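Local coordinates for protein LacI family transcription regulator (PDB 4O5A) that probably binds operator DNA through a helix-turn-helix domain and switches transcription when a small-molecule effector occupies its periplasmic-binding-protein-like core, at residues Glu100-Ser105 / Leu318-Asp323; Ser105-Met110 / Glu122-Thr127; Ala132-Asn137 / Gln313-Leu318; Leu147-Pro152 / Leu164-Pro169; Ile304-Arg309 / Glu328-Glu333. One frame throughout, in Å; residues are numbered along the deposited sequence.

Contact 1: residues Glu100-Ser105 / Leu318-Asp323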
# COMPACT_ATOMS: atom_id res chain seq x y z
N GLU A 100 -8.43 -18.88 4.96
CA GLU A 100 -9.89 -18.92 5.09
C GLU A 100 -10.47 -20.28 4.73
O GLU A 100 -11.50 -20.67 5.27
CB GLU A 100 -10.56 -17.85 4.22
CG GLU A 100 -10.43 -16.45 4.78
CD GLU A 100 -11.19 -16.26 6.08
OE1 GLU A 100 -12.29 -16.84 6.22
OE2 GLU A 100 -10.69 -15.52 6.96
N GLU A 101 -9.80 -20.98 3.82
CA GLU A 101 -10.23 -22.33 3.43
C GLU A 101 -10.23 -23.30 4.60
O GLU A 101 -10.95 -24.30 4.58
CB GLU A 101 -9.34 -22.88 2.30
CG GLU A 101 -9.44 -22.11 1.00
CD GLU A 101 -8.57 -22.69 -0.11
OE1 GLU A 101 -8.63 -23.91 -0.35
OE2 GLU A 101 -7.83 -21.91 -0.75
N ARG A 102 -9.42 -23.01 5.63
CA ARG A 102 -9.31 -23.89 6.79
C ARG A 102 -9.73 -23.17 8.07
O ARG A 102 -9.42 -23.63 9.17
CB ARG A 102 -7.85 -24.34 6.99
CG ARG A 102 -7.16 -24.93 5.77
CD ARG A 102 -7.36 -26.42 5.70
NE ARG A 102 -6.96 -27.10 6.93
CZ ARG A 102 -5.80 -27.74 7.11
NH1 ARG A 102 -4.91 -27.81 6.13
NH2 ARG A 102 -5.54 -28.34 8.27
N ASP A 103 -10.39 -22.02 7.92
CA ASP A 103 -10.85 -21.23 9.06
C ASP A 103 -9.71 -20.82 10.00
O ASP A 103 -9.83 -20.82 11.23
CB ASP A 103 -11.98 -21.94 9.79
CG ASP A 103 -13.22 -22.07 8.92
OD1 ASP A 103 -13.79 -21.02 8.54
OD2 ASP A 103 -13.60 -23.21 8.58
N TYR A 104 -8.59 -20.47 9.40
CA TYR A 104 -7.44 -19.99 10.13
C TYR A 104 -7.44 -18.47 10.09
O TYR A 104 -8.04 -17.88 9.19
CB TYR A 104 -6.15 -20.52 9.48
CG TYR A 104 -5.56 -21.69 10.23
CD1 TYR A 104 -6.22 -22.90 10.28
CD2 TYR A 104 -4.35 -21.57 10.89
CE1 TYR A 104 -5.68 -23.98 10.97
CE2 TYR A 104 -3.80 -22.65 11.58
CZ TYR A 104 -4.48 -23.84 11.62
OH TYR A 104 -3.96 -24.91 12.30
N SER A 105 -6.77 -17.85 11.05
CA SER A 105 -6.64 -16.39 11.12
C SER A 105 -5.17 -16.02 11.16
O SER A 105 -4.32 -16.83 11.51
CB SER A 105 -7.28 -15.83 12.40
OG SER A 105 -8.64 -16.16 12.51
N LEU A 318 3.07 -27.85 7.20
CA LEU A 318 3.96 -28.03 8.35
C LEU A 318 3.15 -28.32 9.61
O LEU A 318 3.46 -29.23 10.38
CB LEU A 318 4.83 -26.78 8.56
CG LEU A 318 5.90 -26.47 7.51
CD1 LEU A 318 6.52 -25.09 7.78
CD2 LEU A 318 6.98 -27.54 7.49
N ILE A 319 2.09 -27.55 9.81
CA ILE A 319 1.21 -27.74 10.96
C ILE A 319 0.57 -29.13 10.94
O ILE A 319 0.44 -29.79 11.98
CB ILE A 319 0.11 -26.65 11.00
CG1 ILE A 319 0.73 -25.28 11.22
CG2 ILE A 319 -0.92 -26.95 12.10
CD1 ILE A 319 -0.19 -24.14 10.87
N ASP A 320 0.17 -29.58 9.75
CA ASP A 320 -0.44 -30.90 9.61
C ASP A 320 0.58 -32.03 9.80
O ASP A 320 0.20 -33.19 9.91
CB ASP A 320 -1.15 -31.06 8.25
CG ASP A 320 -2.34 -30.11 8.09
OD1 ASP A 320 -2.87 -29.63 9.12
OD2 ASP A 320 -2.75 -29.84 6.94
N GLY A 321 1.86 -31.70 9.84
CA GLY A 321 2.89 -32.69 10.12
C GLY A 321 3.45 -33.31 8.86
O GLY A 321 4.10 -34.37 8.91
N GLU A 322 3.21 -32.67 7.73
CA GLU A 322 3.72 -33.15 6.46
C GLU A 322 5.12 -32.61 6.26
O GLU A 322 5.43 -31.51 6.72
CB GLU A 322 2.79 -32.74 5.31
CG GLU A 322 1.43 -33.44 5.34
CD GLU A 322 0.38 -32.75 4.48
OE1 GLU A 322 0.73 -32.10 3.48
OE2 GLU A 322 -0.82 -32.87 4.82
N ASP A 323 5.98 -33.38 5.61
CA ASP A 323 7.31 -32.87 5.31
C ASP A 323 7.25 -31.93 4.12
O ASP A 323 6.53 -32.17 3.15
CB ASP A 323 8.32 -34.00 5.08
CG ASP A 323 8.96 -34.46 6.38
OD1 ASP A 323 9.06 -33.65 7.32
OD2 ASP A 323 9.37 -35.64 6.45
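Arg102 meets Asp320 end-on, with each terminal nitrogen of the guanidinium turned to one carboxylate oxygen. NH1 of Arg102 lies 3.1 Å from OD2 of Asp320, and NH2 of Arg102 gives a straighter bond, N-H...O 167°, to OD1 of Asp320. Both oxygens receive on their syn lone pairs, and the two flat groups are only 25° from coplanar, the geometry of a bidentate salt bridge. The arginine gets there by a bent path, folded at chi2 (-90°) and again at chi3.

Beside this pair, Tyr104 and Ile319 approach from opposite directions: OH of Tyr104, which also makes a weak hydrogen bond to Asp131, rests 3.7 Å from CG2 of Ile319, and CE2 of Tyr104 lies 4.0 Å from CD1 of Ile319.

Further out, Arg67 forms a salt bridge to OD1 of Asp320, so two arginines share one carboxylate and probably favour its ionised form. Leu316 lies against both Arg102 and Tyr104. Both segments sit at helix ends: Asp103, with positive phi, is the C-prime residue of the Schellman motif ending helix 88-99, and Gly321 ends helix 304-320 in another, at the outer end of a periplasmic-binding-protein-like subdomain.

Contact 2: residues Ser105-Met110 / Glu122-Thr127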
# COMPACT_ATOMS: atom_id res chain seq x y z
N SER A 105 -6.77 -17.85 11.05
CA SER A 105 -6.64 -16.39 11.12
C SER A 105 -5.17 -16.02 11.16
O SER A 105 -4.32 -16.83 11.51
CB SER A 105 -7.28 -15.83 12.40
OG SER A 105 -8.64 -16.16 12.51
N LEU A 106 -4.87 -14.77 10.83
CA LEU A 106 -3.51 -14.25 10.96
C LEU A 106 -3.46 -13.41 12.24
O LEU A 106 -4.30 -12.51 12.44
CB LEU A 106 -3.20 -13.35 9.77
CG LEU A 106 -1.76 -12.92 9.52
CD1 LEU A 106 -0.93 -14.11 9.05
CD2 LEU A 106 -1.72 -11.78 8.49
N LEU A 107 -2.49 -13.69 13.10
CA LEU A 107 -2.33 -12.90 14.32
C LEU A 107 -1.18 -11.92 14.08
O LEU A 107 -0.04 -12.34 13.85
CB LEU A 107 -2.02 -13.81 15.51
CG LEU A 107 -2.09 -13.12 16.88
CD1 LEU A 107 -3.53 -12.78 17.25
CD2 LEU A 107 -1.45 -13.97 17.96
N VAL A 108 -1.48 -10.63 14.13
CA VAL A 108 -0.51 -9.61 13.75
C VAL A 108 -0.06 -8.79 14.94
O VAL A 108 -0.89 -8.22 15.67
CB VAL A 108 -1.09 -8.67 12.69
CG1 VAL A 108 -0.09 -7.54 12.36
CG2 VAL A 108 -1.44 -9.44 11.44
N ARG A 109 1.25 -8.73 15.15
CA ARG A 109 1.81 -7.80 16.11
C ARG A 109 2.83 -6.90 15.43
O ARG A 109 3.18 -7.11 14.28
CB ARG A 109 2.38 -8.53 17.33
CG ARG A 109 1.28 -8.97 18.29
CD ARG A 109 1.78 -9.38 19.66
NE ARG A 109 2.46 -8.31 20.38
CZ ARG A 109 2.76 -8.38 21.67
NH1 ARG A 109 2.43 -9.45 22.37
NH2 ARG A 109 3.38 -7.37 22.27
N MSE A 110 3.27 -5.87 16.14
CA MSE A 110 4.04 -4.81 15.52
C MSE A 110 5.30 -4.60 16.34
O MSE A 110 5.23 -4.32 17.54
CB MSE A 110 3.19 -3.52 15.50
CG MSE A 110 3.72 -2.33 14.67
SE MSE A 110 3.49 -2.50 12.73
CE MSE A 110 1.78 -3.41 12.69
N GLU A 122 9.44 -14.99 20.87
CA GLU A 122 9.75 -15.84 22.01
C GLU A 122 8.51 -16.04 22.88
O GLU A 122 8.30 -17.12 23.44
CB GLU A 122 10.91 -15.25 22.82
CG GLU A 122 12.25 -15.36 22.10
CD GLU A 122 13.37 -14.58 22.77
OE1 GLU A 122 13.08 -13.59 23.48
OE2 GLU A 122 14.55 -14.96 22.59
N ASP A 123 7.68 -15.01 22.98
CA ASP A 123 6.47 -15.09 23.78
C ASP A 123 5.48 -16.06 23.13
O ASP A 123 4.88 -16.90 23.81
CB ASP A 123 5.84 -13.70 23.94
CG ASP A 123 4.47 -13.75 24.59
OD1 ASP A 123 4.40 -13.97 25.82
OD2 ASP A 123 3.46 -13.56 23.88
N TRP A 124 5.34 -15.94 21.81
CA TRP A 124 4.43 -16.79 21.06
C TRP A 124 4.85 -18.25 21.17
O TRP A 124 4.01 -19.13 21.33
CB TRP A 124 4.40 -16.36 19.60
CG TRP A 124 3.47 -15.21 19.36
CD1 TRP A 124 2.58 -14.67 20.24
CD2 TRP A 124 3.33 -14.47 18.14
NE1 TRP A 124 1.90 -13.63 19.65
CE2 TRP A 124 2.34 -13.49 18.36
CE3 TRP A 124 3.95 -14.53 16.89
CZ2 TRP A 124 1.95 -12.58 17.37
CZ3 TRP A 124 3.57 -13.63 15.91
CH2 TRP A 124 2.58 -12.67 16.16
N ILE A 125 6.15 -18.49 21.11
CA ILE A 125 6.69 -19.83 21.21
C ILE A 125 6.46 -20.41 22.60
O ILE A 125 6.06 -21.57 22.74
CB ILE A 125 8.19 -19.85 20.87
CG1 ILE A 125 8.41 -19.51 19.39
CG2 ILE A 125 8.80 -21.20 21.20
CD1 ILE A 125 9.87 -19.29 19.01
N ALA A 126 6.72 -19.61 23.62
CA ALA A 126 6.62 -20.07 25.01
C ALA A 126 5.18 -20.39 25.41
O ALA A 126 4.94 -21.26 26.23
CB ALA A 126 7.21 -19.04 25.95
N THR A 127 4.23 -19.67 24.82
CA THR A 127 2.83 -19.84 25.16
C THR A 127 2.08 -20.72 24.16
O THR A 127 0.94 -21.11 24.41
CB THR A 127 2.12 -18.47 25.29
OG1 THR A 127 2.12 -17.81 24.03
CG2 THR A 127 2.84 -17.60 26.31
O HOH W 1 0.74 -11.69 21.76
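Trp124 of helix 116-127 lies against Leu107 and Arg109, two residues of strand 105-111 that point to the same side of the sheet. This is helix-on-sheet packing in an alpha/beta subdomain of the periplasmic-binding-protein type; the N-to-C directions of 122-127 and 105-110 are 139° apart, the strand being outermost in this chain's parallel sheet.

The apolar contacts centre on one corner of the indole. CD2 of Leu107 sits 3.7 Å from CZ2 of Trp124, and the aliphatic part of Arg109 meets the same ring carbon, its CG at 3.8 Å from CZ2 of Trp124. With CG of Leu107 anti to the backbone N (chi1 -169°), the leucine branch is carried out to the indole. The backbone takes part as well, since CH2 of Trp124 comes within 3.5 Å of the carbonyl O of Leu107.

Charge enters through Arg109, whose NH1 is 4.5 Å from OD2 of Asp123, too far for a salt bridge. The firmer partners of this guanidinium are Glu100 and Asp103 of the second subunit, both reached by NH2. Leu106, Leu107 and Val108 pair antiparallel with a strand of that subunit, which carries the sheet across the dimer interface.

Polar linkage between strand and helix is made by one water, which accepts from NH1 of Arg109 at 2.9 Å and from the indole NE1 of Trp124 at 3.1 Å.

Contact 3: residues Ala132-Asn137 / Gln313-Leu318. With SO4 (sulfate ion), chain E.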
# COMPACT_ATOMS: atom_id res chain seq x y z
N ALA A 132 1.98 -21.58 13.77
CA ALA A 132 3.14 -21.40 12.90
C ALA A 132 3.48 -19.93 12.79
O ALA A 132 2.61 -19.08 12.99
CB ALA A 132 2.87 -21.99 11.51
N LEU A 133 4.74 -19.65 12.46
CA LEU A 133 5.23 -18.27 12.34
C LEU A 133 5.69 -18.02 10.92
O LEU A 133 6.32 -18.87 10.29
CB LEU A 133 6.43 -18.06 13.26
CG LEU A 133 6.22 -18.35 14.74
CD1 LEU A 133 7.52 -18.19 15.49
CD2 LEU A 133 5.20 -17.36 15.25
N LEU A 134 5.40 -16.83 10.41
CA LEU A 134 5.84 -16.43 9.09
C LEU A 134 6.98 -15.44 9.28
O LEU A 134 6.83 -14.45 10.00
CB LEU A 134 4.66 -15.76 8.36
CG LEU A 134 4.93 -15.20 6.97
CD1 LEU A 134 5.37 -16.31 6.04
CD2 LEU A 134 3.67 -14.52 6.44
N LEU A 135 8.13 -15.72 8.66
CA LEU A 135 9.30 -14.84 8.78
C LEU A 135 9.57 -14.09 7.48
O LEU A 135 9.84 -14.70 6.44
CB LEU A 135 10.55 -15.65 9.13
CG LEU A 135 10.45 -16.57 10.34
CD1 LEU A 135 11.74 -17.37 10.53
CD2 LEU A 135 10.12 -15.77 11.59
N LEU A 136 9.50 -12.76 7.54
CA LEU A 136 9.76 -11.94 6.36
C LEU A 136 11.04 -11.13 6.54
O LEU A 136 11.52 -10.94 7.66
CB LEU A 136 8.59 -10.99 6.08
CG LEU A 136 7.19 -11.59 5.99
CD1 LEU A 136 6.16 -10.49 5.79
CD2 LEU A 136 7.08 -12.64 4.87
N ASN A 137 11.57 -10.65 5.42
CA ASN A 137 12.69 -9.71 5.42
C ASN A 137 13.90 -10.24 6.18
O ASN A 137 14.41 -9.58 7.09
CB ASN A 137 12.25 -8.36 5.98
CG ASN A 137 11.13 -7.75 5.18
OD1 ASN A 137 11.10 -7.87 3.95
ND2 ASN A 137 10.19 -7.10 5.86
N GLN A 313 -0.40 -22.10 2.46
CA GLN A 313 -0.56 -23.53 2.22
C GLN A 313 0.62 -24.31 2.78
O GLN A 313 0.44 -25.39 3.35
CB GLN A 313 -0.73 -23.82 0.72
CG GLN A 313 -2.01 -23.23 0.15
CD GLN A 313 -2.09 -23.35 -1.36
OE1 GLN A 313 -1.10 -23.19 -2.06
NE2 GLN A 313 -3.29 -23.62 -1.86
N LEU A 314 1.82 -23.76 2.64
CA LEU A 314 3.01 -24.46 3.11
C LEU A 314 3.05 -24.53 4.63
O LEU A 314 3.44 -25.54 5.21
CB LEU A 314 4.28 -23.77 2.58
CG LEU A 314 4.50 -23.92 1.08
CD1 LEU A 314 5.72 -23.12 0.64
CD2 LEU A 314 4.64 -25.39 0.68
N MSE A 315 2.65 -23.45 5.29
CA MSE A 315 2.65 -23.45 6.74
C MSE A 315 1.60 -24.41 7.26
O MSE A 315 1.83 -25.09 8.25
CB MSE A 315 2.44 -22.05 7.32
CG MSE A 315 3.67 -21.17 7.16
SE MSE A 315 3.44 -19.41 7.96
CE MSE A 315 2.14 -18.67 6.73
N LEU A 316 0.46 -24.49 6.58
CA LEU A 316 -0.57 -25.45 6.97
C LEU A 316 -0.09 -26.90 6.83
O LEU A 316 -0.44 -27.76 7.64
CB LEU A 316 -1.84 -25.23 6.15
CG LEU A 316 -2.61 -24.00 6.63
CD1 LEU A 316 -3.67 -23.57 5.61
CD2 LEU A 316 -3.23 -24.28 7.98
N LYS A 317 0.70 -27.17 5.79
CA LYS A 317 1.31 -28.49 5.65
C LYS A 317 2.22 -28.80 6.83
O LYS A 317 2.17 -29.89 7.38
CB LYS A 317 2.11 -28.59 4.35
CG LYS A 317 1.27 -28.72 3.08
CD LYS A 317 2.18 -29.07 1.91
CE LYS A 317 1.56 -28.71 0.57
NZ LYS A 317 0.47 -29.64 0.15
N LEU A 318 3.07 -27.85 7.20
CA LEU A 318 3.96 -28.03 8.35
C LEU A 318 3.15 -28.32 9.61
O LEU A 318 3.46 -29.23 10.38
CB LEU A 318 4.83 -26.78 8.56
CG LEU A 318 5.90 -26.47 7.51
CD1 LEU A 318 6.52 -25.09 7.78
CD2 LEU A 318 6.98 -27.54 7.49
S SO4 E . -4.11 -23.47 -5.69
O1 SO4 E . -3.76 -23.84 -7.05
O2 SO4 E . -3.74 -24.55 -4.78
O3 SO4 E . -3.42 -22.23 -5.33
O4 SO4 E . -5.54 -23.25 -5.62
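Met315, a selenomethionine, reaches from its helix to the strand and crosses the side chain of Leu134 at about a right angle. Its SE atom lies 3.9 Å from CB of Leu134, while the methyl CE of Met315 is 4.1 Å from CD1 of Leu134. The bend at chi3 (-69°) brings CE over toward the CB and CD1 of Leu134. SE of Met315 also comes within 3.7 Å of the carbonyl O of Leu133. Nearer the root of the side chain, CB of Met315 faces CB of Ala132 at 4.2 Å.

Here helix 304-320 covers one face of the parallel sheet of the Rossmann-like subdomain, with Leu95 of helix 88-99 touching both Met315 and Leu134.

Away from the strand, Gln313 extends its amide to a sulfate, probably from the crystallisation liquor, NE2 of Gln313 giving a hydrogen bond of 3.1 Å to O2 of the ion. An alanine here removes the amide, and the sulfate would probably be held less firmly on this side.

Contact 4: residues Leu147-Pro152 / Leu164-Pro169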
# COMPACT_ATOMS: atom_id res chain seq x y z
N LEU A 147 16.76 -18.54 16.64
CA LEU A 147 15.60 -18.72 17.50
C LEU A 147 14.75 -19.89 17.02
O LEU A 147 14.37 -20.75 17.81
CB LEU A 147 14.75 -17.43 17.54
CG LEU A 147 13.44 -17.46 18.32
CD1 LEU A 147 13.68 -17.80 19.78
CD2 LEU A 147 12.69 -16.14 18.21
N MSE A 148 14.47 -19.94 15.72
CA MSE A 148 13.64 -21.01 15.17
C MSE A 148 14.33 -22.36 15.27
O MSE A 148 13.69 -23.37 15.56
CB MSE A 148 13.26 -20.73 13.71
CG MSE A 148 12.41 -19.50 13.46
SE MSE A 148 11.13 -19.09 14.87
CE MSE A 148 10.11 -20.74 14.92
N LYS A 149 15.64 -22.39 15.02
CA LYS A 149 16.37 -23.64 15.03
C LYS A 149 16.44 -24.23 16.43
O LYS A 149 16.44 -25.45 16.61
CB LYS A 149 17.77 -23.46 14.44
CG LYS A 149 17.75 -23.10 12.95
CD LYS A 149 18.76 -23.92 12.15
CE LYS A 149 20.11 -23.22 12.03
NZ LYS A 149 21.06 -24.01 11.18
N ASN A 150 16.48 -23.36 17.44
CA ASN A 150 16.47 -23.79 18.83
C ASN A 150 15.06 -24.12 19.31
O ASN A 150 14.87 -24.61 20.43
CB ASN A 150 17.11 -22.72 19.73
CG ASN A 150 18.55 -22.42 19.34
OD1 ASN A 150 19.17 -23.14 18.56
ND2 ASN A 150 19.10 -21.35 19.91
N ASN A 151 14.07 -23.86 18.46
CA ASN A 151 12.67 -24.18 18.75
C ASN A 151 11.98 -24.90 17.59
O ASN A 151 11.10 -24.32 16.94
CB ASN A 151 11.89 -22.91 19.12
CG ASN A 151 12.27 -22.37 20.49
OD1 ASN A 151 11.77 -22.84 21.52
ND2 ASN A 151 13.16 -21.39 20.51
N PRO A 152 12.36 -26.16 17.31
CA PRO A 152 11.79 -26.83 16.13
C PRO A 152 10.37 -27.33 16.37
O PRO A 152 9.73 -27.78 15.41
CB PRO A 152 12.74 -28.00 15.89
CG PRO A 152 13.28 -28.32 17.25
CD PRO A 152 13.34 -27.01 18.01
N LEU A 164 19.86 -17.42 2.83
CA LEU A 164 19.72 -16.67 4.08
C LEU A 164 18.95 -17.40 5.17
O LEU A 164 18.77 -16.87 6.26
CB LEU A 164 19.01 -15.34 3.82
CG LEU A 164 19.47 -14.40 2.70
CD1 LEU A 164 18.50 -13.23 2.61
CD2 LEU A 164 20.88 -13.89 2.93
N THR A 165 18.47 -18.61 4.88
CA THR A 165 17.51 -19.26 5.77
C THR A 165 18.06 -20.46 6.53
O THR A 165 17.43 -20.95 7.47
CB THR A 165 16.22 -19.65 5.03
OG1 THR A 165 16.55 -20.51 3.93
CG2 THR A 165 15.51 -18.42 4.52
N SER A 166 19.22 -20.94 6.09
CA SER A 166 19.96 -21.99 6.78
C SER A 166 19.13 -23.22 7.14
O SER A 166 19.08 -23.62 8.31
CB SER A 166 20.65 -21.43 8.02
OG SER A 166 21.38 -22.44 8.70
N GLY A 167 18.49 -23.83 6.15
CA GLY A 167 17.81 -25.09 6.35
C GLY A 167 16.35 -24.99 6.75
O GLY A 167 15.64 -25.99 6.69
N LEU A 168 15.90 -23.80 7.17
CA LEU A 168 14.50 -23.59 7.52
C LEU A 168 13.62 -23.68 6.27
O LEU A 168 14.08 -23.36 5.18
CB LEU A 168 14.29 -22.22 8.18
CG LEU A 168 14.90 -22.02 9.57
CD1 LEU A 168 14.60 -20.64 10.11
CD2 LEU A 168 14.36 -23.08 10.51
N PRO A 169 12.37 -24.14 6.43
CA PRO A 169 11.46 -24.18 5.29
C PRO A 169 11.37 -22.81 4.63
O PRO A 169 11.08 -21.82 5.31
CB PRO A 169 10.12 -24.53 5.93
CG PRO A 169 10.50 -25.38 7.12
CD PRO A 169 11.78 -24.75 7.64
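Between helix 143-149 and the tight type I' turn Thr165-Leu168 the backbones come closest at Lys149 and Leu168, whose CA atoms are 7.7 Å apart; the turn is closed by a bond from Leu168 N to Thr165 O.

Leu168 is the apolar centre. Its CD1 approaches CB of Met148 at 3.8 Å, and the two side chains cross at about a right angle. Met148, a selenomethionine, bends at chi2 and chi3, which leads its SE and CE away from the turn, so the leucine packs on the root of the side chain. The other branch of Leu168, CD2, lies 4.2 Å from CG of Lys149.

Lys149 then carries on past the leucine to the surface. Its chain bends twice on the way, and NZ of Lys149 donates to OG of Ser166 at 3.0 Å. In Ser166 the hydroxyl is anti to the backbone N (chi1 -180°), a setting that presents OG to the ammonium.

On the helix side, Asn151 folds back so that its ND2 bonds to the carbonyl O of Leu147 at 3.0 Å.

Within the fold, the turn lies between strands 156-160 and 170-172 of the parallel sheet. Ile145 of helix 143-149 also touches Ser166 and Leu168, while Met148 reaches down to Leu133 and Leu135 on strand 132-135 and Leu147 packs against helix 116-127.

Contact 5: residues Ile304-Arg309 / Glu328-Glu333. With SO4 (sulfate ion), chain E.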
# COMPACT_ATOMS: atom_id res chain seq x y z
N ILE A 304 2.75 -11.52 -5.94
CA ILE A 304 2.68 -11.48 -4.48
C ILE A 304 1.44 -12.17 -3.93
O ILE A 304 1.50 -12.81 -2.88
CB ILE A 304 2.70 -10.04 -3.97
CG1 ILE A 304 3.93 -9.32 -4.53
CG2 ILE A 304 2.72 -10.02 -2.45
CD1 ILE A 304 3.83 -7.80 -4.44
N LEU A 305 0.31 -12.01 -4.61
CA LEU A 305 -0.92 -12.69 -4.20
C LEU A 305 -0.70 -14.19 -4.12
O LEU A 305 -0.94 -14.80 -3.08
CB LEU A 305 -2.07 -12.39 -5.17
CG LEU A 305 -2.85 -11.09 -4.99
CD1 LEU A 305 -3.82 -10.92 -6.15
CD2 LEU A 305 -3.60 -11.14 -3.67
N GLU A 306 -0.23 -14.79 -5.21
CA GLU A 306 0.01 -16.22 -5.24
C GLU A 306 1.12 -16.63 -4.27
O GLU A 306 1.11 -17.74 -3.74
CB GLU A 306 0.31 -16.69 -6.67
CG GLU A 306 0.40 -18.19 -6.84
CD GLU A 306 -0.81 -18.92 -6.28
OE1 GLU A 306 -1.95 -18.44 -6.48
OE2 GLU A 306 -0.61 -19.99 -5.65
N SER A 307 2.09 -15.74 -4.04
CA SER A 307 3.15 -16.04 -3.08
C SER A 307 2.56 -16.19 -1.69
O SER A 307 2.90 -17.11 -0.93
CB SER A 307 4.21 -14.93 -3.07
OG SER A 307 5.08 -15.07 -4.17
N GLY A 308 1.65 -15.29 -1.37
CA GLY A 308 0.99 -15.29 -0.08
C GLY A 308 0.19 -16.56 0.08
O GLY A 308 0.20 -17.17 1.13
N ARG A 309 -0.52 -16.94 -0.98
CA ARG A 309 -1.36 -18.12 -0.94
C ARG A 309 -0.50 -19.37 -0.74
O ARG A 309 -0.82 -20.23 0.08
CB ARG A 309 -2.17 -18.21 -2.23
CG ARG A 309 -3.16 -19.32 -2.26
CD ARG A 309 -4.09 -19.17 -3.45
NE ARG A 309 -4.86 -20.39 -3.63
CZ ARG A 309 -5.90 -20.73 -2.88
NH1 ARG A 309 -6.32 -19.93 -1.91
NH2 ARG A 309 -6.53 -21.87 -3.11
N GLU A 328 9.92 -22.96 -4.82
CA GLU A 328 10.20 -21.73 -5.54
C GLU A 328 8.96 -20.85 -5.52
O GLU A 328 7.84 -21.34 -5.60
CB GLU A 328 10.60 -22.03 -6.99
N GLU A 329 9.14 -19.54 -5.39
CA GLU A 329 7.97 -18.67 -5.44
C GLU A 329 7.45 -18.66 -6.89
O GLU A 329 8.18 -19.04 -7.81
CB GLU A 329 8.26 -17.28 -4.86
CG GLU A 329 8.97 -16.32 -5.77
CD GLU A 329 8.87 -14.88 -5.26
OE1 GLU A 329 9.09 -14.65 -4.05
OE2 GLU A 329 8.56 -13.98 -6.07
N PRO A 330 6.17 -18.28 -7.09
CA PRO A 330 5.59 -18.30 -8.44
C PRO A 330 6.39 -17.41 -9.39
O PRO A 330 7.01 -16.44 -8.93
CB PRO A 330 4.20 -17.71 -8.23
CG PRO A 330 3.86 -18.04 -6.81
CD PRO A 330 5.16 -17.93 -6.07
N PRO A 331 6.40 -17.74 -10.69
CA PRO A 331 7.29 -16.98 -11.58
C PRO A 331 6.93 -15.50 -11.63
O PRO A 331 5.75 -15.14 -11.56
CB PRO A 331 7.08 -17.64 -12.95
CG PRO A 331 5.78 -18.38 -12.84
CD PRO A 331 5.68 -18.81 -11.40
N TYR A 332 7.96 -14.67 -11.70
CA TYR A 332 7.78 -13.24 -11.90
C TYR A 332 7.59 -12.99 -13.39
O TYR A 332 7.76 -13.90 -14.20
CB TYR A 332 9.04 -12.50 -11.42
CG TYR A 332 10.27 -12.93 -12.19
CD1 TYR A 332 10.61 -12.35 -13.40
CD2 TYR A 332 11.09 -13.94 -11.70
CE1 TYR A 332 11.72 -12.77 -14.11
CE2 TYR A 332 12.20 -14.35 -12.40
CZ TYR A 332 12.52 -13.76 -13.60
OH TYR A 332 13.63 -14.17 -14.30
N GLU A 333 7.29 -11.75 -13.77
CA GLU A 333 7.08 -11.43 -15.18
C GLU A 333 7.59 -10.02 -15.43
O GLU A 333 7.31 -9.12 -14.64
CB GLU A 333 5.58 -11.51 -15.49
CG GLU A 333 5.14 -11.06 -16.88
CD GLU A 333 3.62 -10.93 -16.98
OE1 GLU A 333 2.93 -11.17 -15.95
OE2 GLU A 333 3.10 -10.57 -18.06
S SO4 E . -4.11 -23.47 -5.69
O1 SO4 E . -3.76 -23.84 -7.05
O2 SO4 E . -3.74 -24.55 -4.78
O3 SO4 E . -3.42 -22.23 -5.33
O4 SO4 E . -5.54 -23.25 -5.62
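Pro330 fits closely against one turn of the helix, touching Glu306 and Ser307. CG of Pro330 lies 3.5 Å from CG of Glu306, with the ring and the glutamate chain crossing at about a right angle, and CD of Pro330 is 3.4 Å from OG of Ser307. OG of Ser307 also has CB of Glu329 at 3.9 Å, but its hydrogen-bonding partner is the carbonyl O of Asn303. Glu329 likewise looks elsewhere, its carboxylate forming a salt bridge to Arg302.

Beyond Glu306 the contact gives way to a polar, partly exposed flank that Pro330 does not reach. Arg309 meets a sulfate, probably from the crystallisation liquor, edge-on: NE of Arg309 gives a bond of 2.9 Å to O3, and NH2 one of 3.0 Å to O4 at 165°. NH2 also forms a salt bridge to Glu101, and NH1 a hydrogen bond to OG of Ser97. A leucine in its place is likely to leave the sulfate without this charged donor and Glu101 without this salt bridge.

Glu329 and Pro330 lie where the chain crosses from strand 327-328, in one sheet, to strand 333-335, in the other, a connection characteristic of the hinge between the lobes of LacI-family cores.

All five contacts gather in or beside one lobe of the two-lobed core, the one built on the parallel sheet. Helix 304-320 ties three of them together: contact 5 at its start, contact 3 midway and contact 1 at its end. The centres of contacts 3 and 5 are 14 Å apart, those of contacts 1 and 3 are 9 Å apart. Contact 2 closes before contact 3 opens, contact 4 is nested within contact 3, and all three lie within the long loop closed by contact 1, whereas contact 5 crosses contacts 1 and 3. The chain thus returns late to complete the lobe it began. Contacts 1 and 2 also touch the second subunit, while contact 5 leads toward the other lobe.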